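Local coordinates for protein high choriolytic enzyme 1 (Oryzias latipes, PDB 3VTG) that digests the inner layer of the fish egg envelope at hatching, as a zinc-dependent protease of the astacin family, at residues Ala36-Ala41 against Gly95-Glu100; Gln82-Asn87 against His99-Ala104. All coordinates share one frame; numbering follows the deposited sequence.

Contact 1 (Ala36-Ala41 against Gly95-Glu100); sequences ATIEGA and GIIQHE. With ZN (zinc ion), chain B.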
ATOM      1  N   ALA A  36     -15.569  11.546   3.644  1.00  9.53           N
ATOM      2  CA  ALA A  36     -14.794  12.099   4.758  1.00  9.49           C
ATOM      3  C   ALA A  36     -13.797  11.094   5.342  1.00  9.47           C
ATOM      4  O   ALA A  36     -12.690  11.472   5.719  1.00  9.39           O
ATOM      5  CB  ALA A  36     -15.716  12.649   5.836  1.00  9.63           C
ATOM      6  N   THR A  37     -14.186   9.821   5.393  1.00  9.41           N
ATOM      7  CA  THR A  37     -13.293   8.760   5.862  1.00  9.36           C
ATOM      8  C   THR A  37     -12.088   8.603   4.934  1.00  9.32           C
ATOM      9  O   THR A  37     -10.945   8.519   5.393  1.00  9.22           O
ATOM     10  CB  THR A  37     -14.044   7.421   6.037  1.00  9.44           C
ATOM     11  OG1 THR A  37     -15.065   7.581   7.029  1.00  9.62           O
ATOM     12  CG2 THR A  37     -13.100   6.306   6.480  1.00  9.49           C
ATOM     13  N   ILE A  38     -12.353   8.585   3.631  1.00  9.21           N
ATOM     14  CA  ILE A  38     -11.299   8.476   2.624  1.00  9.22           C
ATOM     15  C   ILE A  38     -10.354   9.680   2.698  1.00  9.34           C
ATOM     16  O   ILE A  38      -9.134   9.515   2.727  1.00  9.20           O
ATOM     17  CB  ILE A  38     -11.889   8.314   1.204  1.00  9.21           C
ATOM     18  CG1 ILE A  38     -12.682   7.004   1.110  1.00  9.27           C
ATOM     19  CG2 ILE A  38     -10.787   8.355   0.146  1.00  9.16           C
ATOM     20  CD1 ILE A  38     -13.708   6.970  -0.006  1.00  9.34           C
ATOM     21  N   GLU A  39     -10.919  10.884   2.758  1.00  9.52           N
ATOM     22  CA  GLU A  39     -10.104  12.095   2.821  1.00  9.94           C
ATOM     23  C   GLU A  39      -9.335  12.190   4.144  1.00  9.88           C
ATOM     24  O   GLU A  39      -8.216  12.702   4.180  1.00  9.92           O
ATOM     25  CB  GLU A  39     -10.944  13.349   2.532  1.00 10.42           C
ATOM     26  CG  GLU A  39     -11.450  13.408   1.090  1.00 10.93           C
ATOM     27  CD  GLU A  39     -12.095  14.732   0.696  1.00 11.31           C
ATOM     28  OE1 GLU A  39     -12.674  15.413   1.572  1.00 11.96           O
ATOM     29  OE2 GLU A  39     -12.039  15.088  -0.506  1.00 11.59           O
ATOM     30  N   GLY A  40      -9.925  11.670   5.220  1.00  9.93           N
ATOM     31  CA  GLY A  40      -9.249  11.588   6.514  1.00 10.15           C
ATOM     32  C   GLY A  40      -7.997  10.730   6.452  1.00 10.09           C
ATOM     33  O   GLY A  40      -6.949  11.104   6.984  1.00 10.37           O
ATOM     34  N   ALA A  41      -8.105   9.579   5.790  1.00  9.94           N
ATOM     35  CA  ALA A  41      -6.967   8.685   5.594  1.00  9.87           C
ATOM     36  C   ALA A  41      -5.874   9.341   4.758  1.00  9.85           C
ATOM     37  O   ALA A  41      -4.688   9.156   5.024  1.00  9.71           O
ATOM     38  CB  ALA A  41      -7.416   7.380   4.962  1.00  9.86           C
ATOM     39  N   GLY A  95      -6.669   2.716   8.131  1.00  9.09           N
ATOM     40  CA  GLY A  95      -5.444   1.964   7.869  1.00  9.06           C
ATOM     41  C   GLY A  95      -5.452   1.231   6.540  1.00  8.83           C
ATOM     42  O   GLY A  95      -4.448   1.217   5.828  1.00  8.73           O
ATOM     43  N   ILE A  96      -6.585   0.619   6.205  1.00  8.78           N
ATOM     44  CA  ILE A  96      -6.746  -0.069   4.923  1.00  8.76           C
ATOM     45  C   ILE A  96      -6.642   0.919   3.757  1.00  8.41           C
ATOM     46  O   ILE A  96      -5.966   0.645   2.754  1.00  8.40           O
ATOM     47  CB  ILE A  96      -8.073  -0.862   4.873  1.00  8.98           C
ATOM     48  CG1 ILE A  96      -8.005  -2.059   5.832  1.00  9.34           C
ATOM     49  CG2 ILE A  96      -8.380  -1.333   3.455  1.00  9.10           C
ATOM     50  CD1 ILE A  96      -9.295  -2.843   5.962  1.00  9.66           C
ATOM     51  N   ILE A  97      -7.290   2.074   3.898  1.00  8.21           N
ATOM     52  CA  ILE A  97      -7.235   3.101   2.858  1.00  8.05           C
ATOM     53  C   ILE A  97      -5.796   3.599   2.672  1.00  7.94           C
ATOM     54  O   ILE A  97      -5.326   3.728   1.543  1.00  7.92           O
ATOM     55  CB  ILE A  97      -8.221   4.263   3.126  1.00  8.04           C
ATOM     56  CG1 ILE A  97      -9.665   3.743   3.162  1.00  8.08           C
ATOM     57  CG2 ILE A  97      -8.077   5.345   2.059  1.00  8.10           C
ATOM     58  CD1 ILE A  97     -10.626   4.616   3.944  1.00  8.21           C
ATOM     59  N   GLN A  98      -5.093   3.832   3.779  1.00  7.82           N
ATOM     60  CA  GLN A  98      -3.682   4.232   3.732  1.00  7.76           C
ATOM     61  C   GLN A  98      -2.808   3.188   3.029  1.00  7.58           C
ATOM     62  O   GLN A  98      -1.932   3.536   2.236  1.00  7.38           O
ATOM     63  CB  GLN A  98      -3.148   4.494   5.138  1.00  7.84           C
ATOM     64  CG  GLN A  98      -3.759   5.701   5.832  1.00  8.05           C
ATOM     65  CD  GLN A  98      -3.279   5.826   7.263  1.00  8.18           C
ATOM     66  OE1 GLN A  98      -2.074   5.822   7.527  1.00  8.39           O
ATOM     67  NE2 GLN A  98      -4.215   5.934   8.197  1.00  8.42           N
ATOM     68  N   HIS A  99      -3.062   1.915   3.330  1.00  7.47           N
ATOM     69  CA  HIS A  99      -2.410   0.781   2.671  1.00  7.56           C
ATOM     70  C   HIS A  99      -2.592   0.872   1.170  1.00  7.59           C
ATOM     71  O   HIS A  99      -1.620   0.774   0.409  1.00  7.55           O
ATOM     72  CB  HIS A  99      -2.977  -0.516   3.254  1.00  7.53           C
ATOM     73  CG  HIS A  99      -2.519  -1.778   2.559  1.00  7.38           C
ATOM     74  ND1 HIS A  99      -1.663  -2.651   3.131  1.00  7.34           N
ATOM     75  CD2 HIS A  99      -2.869  -2.322   1.322  1.00  7.38           C
ATOM     76  CE1 HIS A  99      -1.463  -3.690   2.297  1.00  7.33           C
ATOM     77  NE2 HIS A  99      -2.200  -3.487   1.191  1.00  7.36           N
ATOM     78  N   GLU A 100      -3.829   1.093   0.726  1.00  7.76           N
ATOM     79  CA  GLU A 100      -4.117   1.202  -0.709  1.00  7.87           C
ATOM     80  C   GLU A 100      -3.449   2.410  -1.362  1.00  7.73           C
ATOM     81  O   GLU A 100      -2.918   2.309  -2.474  1.00  7.47           O
ATOM     82  CB  GLU A 100      -5.628   1.216  -0.979  1.00  8.24           C
ATOM     83  CG  GLU A 100      -6.366  -0.049  -0.553  1.00  8.70           C
ATOM     84  CD  GLU A 100      -5.746  -1.331  -1.087  1.00  9.08           C
ATOM     85  OE1 GLU A 100      -5.114  -1.313  -2.167  1.00  9.47           O
ATOM     86  OE2 GLU A 100      -5.893  -2.369  -0.413  1.00  9.56           O
TER
HETATM   87 ZN    ZN B 301      -2.275  -4.603  -0.542  1.00  8.28          ZN
HETATM   88  O   HOH W   1      -4.150  -4.177  -1.454  1.00 11.15           O
HETATM   89  O   HOH W   2      -3.637  -6.115   0.541  1.00 14.04           O
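Ala41 and Ile97 form the nearest side-chain pair between the two segments, with Ala41 CB resting against Ile97 CG2 at 3.6 Å. The two branches of Ile97 divide the work. A chi1 of -61° sets CG1 beside the backbone N and leaves CG2 anti to it, against the methyl of Ala41, while CG1 carries CD1 to the preceding turn. There CD1 lies 3.9 Å from Thr37 CG2, the two side chains crossing at about a right angle, and 4.2 Å from Ile38 CG1. Gln98 joins through its aliphatic part, CG sitting 3.7 Å from the carbonyl O of Ala41, while its amide NE2 is held by Ser94 on its own helix.

The contact illustrates how a helix can be apolar on one flank and catalytic on another. Away from this interface, His99 NE2 binds the zinc ion at 2.1 Å, and its ND1 is hydrogen-bonded to the carbonyl O of Ile152, a second-shell hold likely to fix the ring's rotation. The predicted active-site Glu100 accepts a 2.7 Å hydrogen bond at OE2 from water 1, itself a zinc ligand.

The segment axes come within 9.0 Å, crossing at -61°, and the small Ala41 faces the other helix where they meet. Around this crossing, Ile38 leans on Ile26 of strand 20-26 and Ile97 on Ile86 of strand 81-86, so both helices pack against the main sheet.

Contact 2 (Gln82-Asn87 against His99-Ala104); sequences QELSIN and HELNHA. With ZN (zinc ion), chain B.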
ATOM      1  N   GLN A  82      -6.670   5.983 -13.121  1.00  9.25           N
ATOM      2  CA  GLN A  82      -6.378   4.692 -12.508  1.00  9.10           C
ATOM      3  C   GLN A  82      -7.285   4.469 -11.309  1.00  9.13           C
ATOM      4  O   GLN A  82      -7.503   5.375 -10.500  1.00  8.93           O
ATOM      5  CB  GLN A  82      -4.897   4.558 -12.131  1.00  8.93           C
ATOM      6  CG  GLN A  82      -4.423   5.430 -10.980  1.00  8.78           C
ATOM      7  CD  GLN A  82      -2.927   5.333 -10.792  1.00  8.69           C
ATOM      8  OE1 GLN A  82      -2.156   5.846 -11.606  1.00  8.52           O
ATOM      9  NE2 GLN A  82      -2.506   4.672  -9.721  1.00  8.58           N
ATOM     10  N   GLU A  83      -7.820   3.260 -11.206  1.00  9.31           N
ATOM     11  CA  GLU A  83      -8.782   2.957 -10.161  1.00  9.44           C
ATOM     12  C   GLU A  83      -8.130   2.486  -8.871  1.00  9.21           C
ATOM     13  O   GLU A  83      -7.065   1.857  -8.871  1.00  9.32           O
ATOM     14  CB  GLU A  83      -9.844   1.964 -10.653  1.00 10.18           C
ATOM     15  CG  GLU A  83     -10.820   2.589 -11.644  1.00 10.85           C
ATOM     16  CD  GLU A  83     -12.034   1.728 -11.963  1.00 11.38           C
ATOM     17  OE1 GLU A  83     -12.014   0.505 -11.710  1.00 12.10           O
ATOM     18  OE2 GLU A  83     -13.019   2.289 -12.485  1.00 12.18           O
ATOM     19  N   LEU A  84      -8.778   2.842  -7.768  1.00  8.88           N
ATOM     20  CA  LEU A  84      -8.429   2.361  -6.445  1.00  8.64           C
ATOM     21  C   LEU A  84      -9.746   1.960  -5.804  1.00  8.52           C
ATOM     22  O   LEU A  84     -10.657   2.786  -5.676  1.00  8.43           O
ATOM     23  CB  LEU A  84      -7.722   3.454  -5.633  1.00  8.56           C
ATOM     24  CG  LEU A  84      -7.130   3.108  -4.260  1.00  8.55           C
ATOM     25  CD1 LEU A  84      -6.035   4.094  -3.883  1.00  8.54           C
ATOM     26  CD2 LEU A  84      -8.194   3.064  -3.175  1.00  8.59           C
ATOM     27  N   SER A  85      -9.856   0.691  -5.425  1.00  8.51           N
ATOM     28  CA  SER A  85     -11.095   0.184  -4.856  1.00  8.49           C
ATOM     29  C   SER A  85     -11.089   0.197  -3.338  1.00  8.43           C
ATOM     30  O   SER A  85     -10.212  -0.393  -2.700  1.00  8.39           O
ATOM     31  CB  SER A  85     -11.391  -1.225  -5.364  1.00  8.64           C
ATOM     32  OG  SER A  85     -12.627  -1.686  -4.849  1.00  8.65           O
ATOM     33  N   ILE A  86     -12.069   0.896  -2.776  1.00  8.46           N
ATOM     34  CA  ILE A  86     -12.384   0.811  -1.357  1.00  8.65           C
ATOM     35  C   ILE A  86     -13.820   0.290  -1.282  1.00  8.82           C
ATOM     36  O   ILE A  86     -14.778   1.066  -1.334  1.00  8.62           O
ATOM     37  CB  ILE A  86     -12.231   2.183  -0.643  1.00  8.61           C
ATOM     38  CG1 ILE A  86     -10.786   2.695  -0.740  1.00  8.54           C
ATOM     39  CG2 ILE A  86     -12.685   2.117   0.813  1.00  8.65           C
ATOM     40  CD1 ILE A  86      -9.739   1.804  -0.089  1.00  8.50           C
ATOM     41  N   ASN A  87     -13.974  -1.031  -1.210  1.00  9.30           N
ATOM     42  CA  ASN A  87     -15.306  -1.611  -1.074  1.00  9.89           C
ATOM     43  C   ASN A  87     -15.972  -1.071   0.189  1.00 10.09           C
ATOM     44  O   ASN A  87     -15.370  -1.075   1.265  1.00  9.91           O
ATOM     45  CB  ASN A  87     -15.260  -3.137  -1.043  1.00 10.41           C
ATOM     46  CG  ASN A  87     -16.643  -3.753  -0.957  1.00 10.71           C
ATOM     47  OD1 ASN A  87     -17.149  -4.007   0.137  1.00 11.25           O
ATOM     48  ND2 ASN A  87     -17.273  -3.967  -2.105  1.00 11.05           N
ATOM     49  N   HIS A  99      -3.062   1.915   3.330  1.00  7.47           N
ATOM     50  CA  HIS A  99      -2.410   0.781   2.671  1.00  7.56           C
ATOM     51  C   HIS A  99      -2.592   0.872   1.170  1.00  7.59           C
ATOM     52  O   HIS A  99      -1.620   0.774   0.409  1.00  7.55           O
ATOM     53  CB  HIS A  99      -2.977  -0.516   3.254  1.00  7.53           C
ATOM     54  CG  HIS A  99      -2.519  -1.778   2.559  1.00  7.38           C
ATOM     55  ND1 HIS A  99      -1.663  -2.651   3.131  1.00  7.34           N
ATOM     56  CD2 HIS A  99      -2.869  -2.322   1.322  1.00  7.38           C
ATOM     57  CE1 HIS A  99      -1.463  -3.690   2.297  1.00  7.33           C
ATOM     58  NE2 HIS A  99      -2.200  -3.487   1.191  1.00  7.36           N
ATOM     59  N   GLU A 100      -3.829   1.093   0.726  1.00  7.76           N
ATOM     60  CA  GLU A 100      -4.117   1.202  -0.709  1.00  7.87           C
ATOM     61  C   GLU A 100      -3.449   2.410  -1.362  1.00  7.73           C
ATOM     62  O   GLU A 100      -2.918   2.309  -2.474  1.00  7.47           O
ATOM     63  CB  GLU A 100      -5.628   1.216  -0.979  1.00  8.24           C
ATOM     64  CG  GLU A 100      -6.366  -0.049  -0.553  1.00  8.70           C
ATOM     65  CD  GLU A 100      -5.746  -1.331  -1.087  1.00  9.08           C
ATOM     66  OE1 GLU A 100      -5.114  -1.313  -2.167  1.00  9.47           O
ATOM     67  OE2 GLU A 100      -5.893  -2.369  -0.413  1.00  9.56           O
ATOM     68  N   LEU A 101      -3.466   3.544  -0.668  1.00  7.65           N
ATOM     69  CA  LEU A 101      -2.802   4.745  -1.161  1.00  7.73           C
ATOM     70  C   LEU A 101      -1.291   4.529  -1.307  1.00  7.74           C
ATOM     71  O   LEU A 101      -0.670   5.053  -2.233  1.00  7.73           O
ATOM     72  CB  LEU A 101      -3.116   5.945  -0.265  1.00  7.73           C
ATOM     73  CG  LEU A 101      -4.575   6.424  -0.277  1.00  7.74           C
ATOM     74  CD1 LEU A 101      -4.833   7.345   0.906  1.00  7.76           C
ATOM     75  CD2 LEU A 101      -4.948   7.112  -1.586  1.00  7.88           C
ATOM     76  N   ASN A 102      -0.708   3.741  -0.403  1.00  7.83           N
ATOM     77  CA  ASN A 102       0.699   3.353  -0.519  1.00  8.05           C
ATOM     78  C   ASN A 102       1.002   2.515  -1.763  1.00  7.81           C
ATOM     79  O   ASN A 102       2.058   2.690  -2.378  1.00  7.81           O
ATOM     80  CB  ASN A 102       1.191   2.661   0.750  1.00  8.62           C
ATOM     81  CG  ASN A 102       1.765   3.638   1.749  1.00  9.18           C
ATOM     82  OD1 ASN A 102       2.878   4.144   1.570  1.00  9.90           O
ATOM     83  ND2 ASN A 102       1.005   3.920   2.806  1.00  9.46           N
ATOM     84  N   HIS A 103       0.082   1.623  -2.142  1.00  7.63           N
ATOM     85  CA  HIS A 103       0.201   0.916  -3.422  1.00  7.51           C
ATOM     86  C   HIS A 103       0.243   1.906  -4.558  1.00  7.44           C
ATOM     87  O   HIS A 103       1.097   1.807  -5.444  1.00  7.49           O
ATOM     88  CB  HIS A 103      -0.959  -0.045  -3.656  1.00  7.45           C
ATOM     89  CG  HIS A 103      -0.862  -1.355  -2.905  1.00  7.37           C
ATOM     90  ND1 HIS A 103       0.268  -2.089  -2.840  1.00  7.36           N
ATOM     91  CD2 HIS A 103      -1.836  -2.079  -2.223  1.00  7.37           C
ATOM     92  CE1 HIS A 103       0.033  -3.212  -2.134  1.00  7.41           C
ATOM     93  NE2 HIS A 103      -1.256  -3.204  -1.757  1.00  7.25           N
ATOM     94  N   ALA A 104      -0.678   2.875  -4.542  1.00  7.41           N
ATOM     95  CA  ALA A 104      -0.744   3.907  -5.581  1.00  7.42           C
ATOM     96  C   ALA A 104       0.552   4.715  -5.669  1.00  7.47           C
ATOM     97  O   ALA A 104       0.926   5.178  -6.748  1.00  7.49           O
ATOM     98  CB  ALA A 104      -1.939   4.824  -5.360  1.00  7.50           C
TER
HETATM   99 ZN    ZN B 301      -2.275  -4.603  -0.542  1.00  8.28          ZN
HETATM  100  O   HOH W   1      -4.150  -4.177  -1.454  1.00 11.15           O
HETATM  101  O   HOH W   2      -3.637  -6.115   0.541  1.00 14.04           O
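Leu84 and Ile86 pack on the stem of Glu100, whose carboxylate OE1 lies in the plane of the His103 ring, at its edge and 3.4 Å from CD2. That ring binds the zinc ion through NE2 at 2.1 Å, and its ND1 is tied to the carbonyl of Phe107. Glu100 thus presents hydrocarbon to the strand and oxygen to the metal site, helped by a bend that swings CD aside (chi2 -51°). Leu84 CD2 meets Glu100 CB at 3.8 Å, the side chains crossing obliquely; Ile86 CD1 reaches Glu100 CG at 3.9 Å as the two slide past each other in opposite directions.

The second branch of Leu84 reaches further along the helix, CD1 lying 3.9 Å from Leu101 CD2 and 4.4 Å from Ala104 CB. An alanine in place of Leu84 would probably open a gap beneath Glu100, Leu101 and Ala104 and let the glutamate stem shift relative to the zinc site. Strand and helix run nearly antiparallel, at 164°.

This is the astacin active-site helix backed by the sheet: His99, Glu100 and His103 form the HExxH motif, and His109 completes the protein's zinc ligands.

In the fold
From the N terminus, the chain passes through strand 20-26 and helix 32-43, which holds segment 36-41, then through strands 51-55, 62-66 and 71-73 to strand 81-86, the last of the five-stranded sheet in sequence. Helix 94-105 then closes both loops: contact 1 across 53 intervening residues, contact 2 across only 11. Contact 2 opens inside the loop of contact 1 but its helix segment runs past that of contact 1, so the two overlap and cross without fully nesting, sharing His99 and Glu100. Their centres are 9 Å apart, and Ile97 CG1 meets Ile86 CD1 at 3.8 Å, joining them into one buried layer. The zinc-binding helix is thereby fixed to a helix on one flank and to the sheet on another.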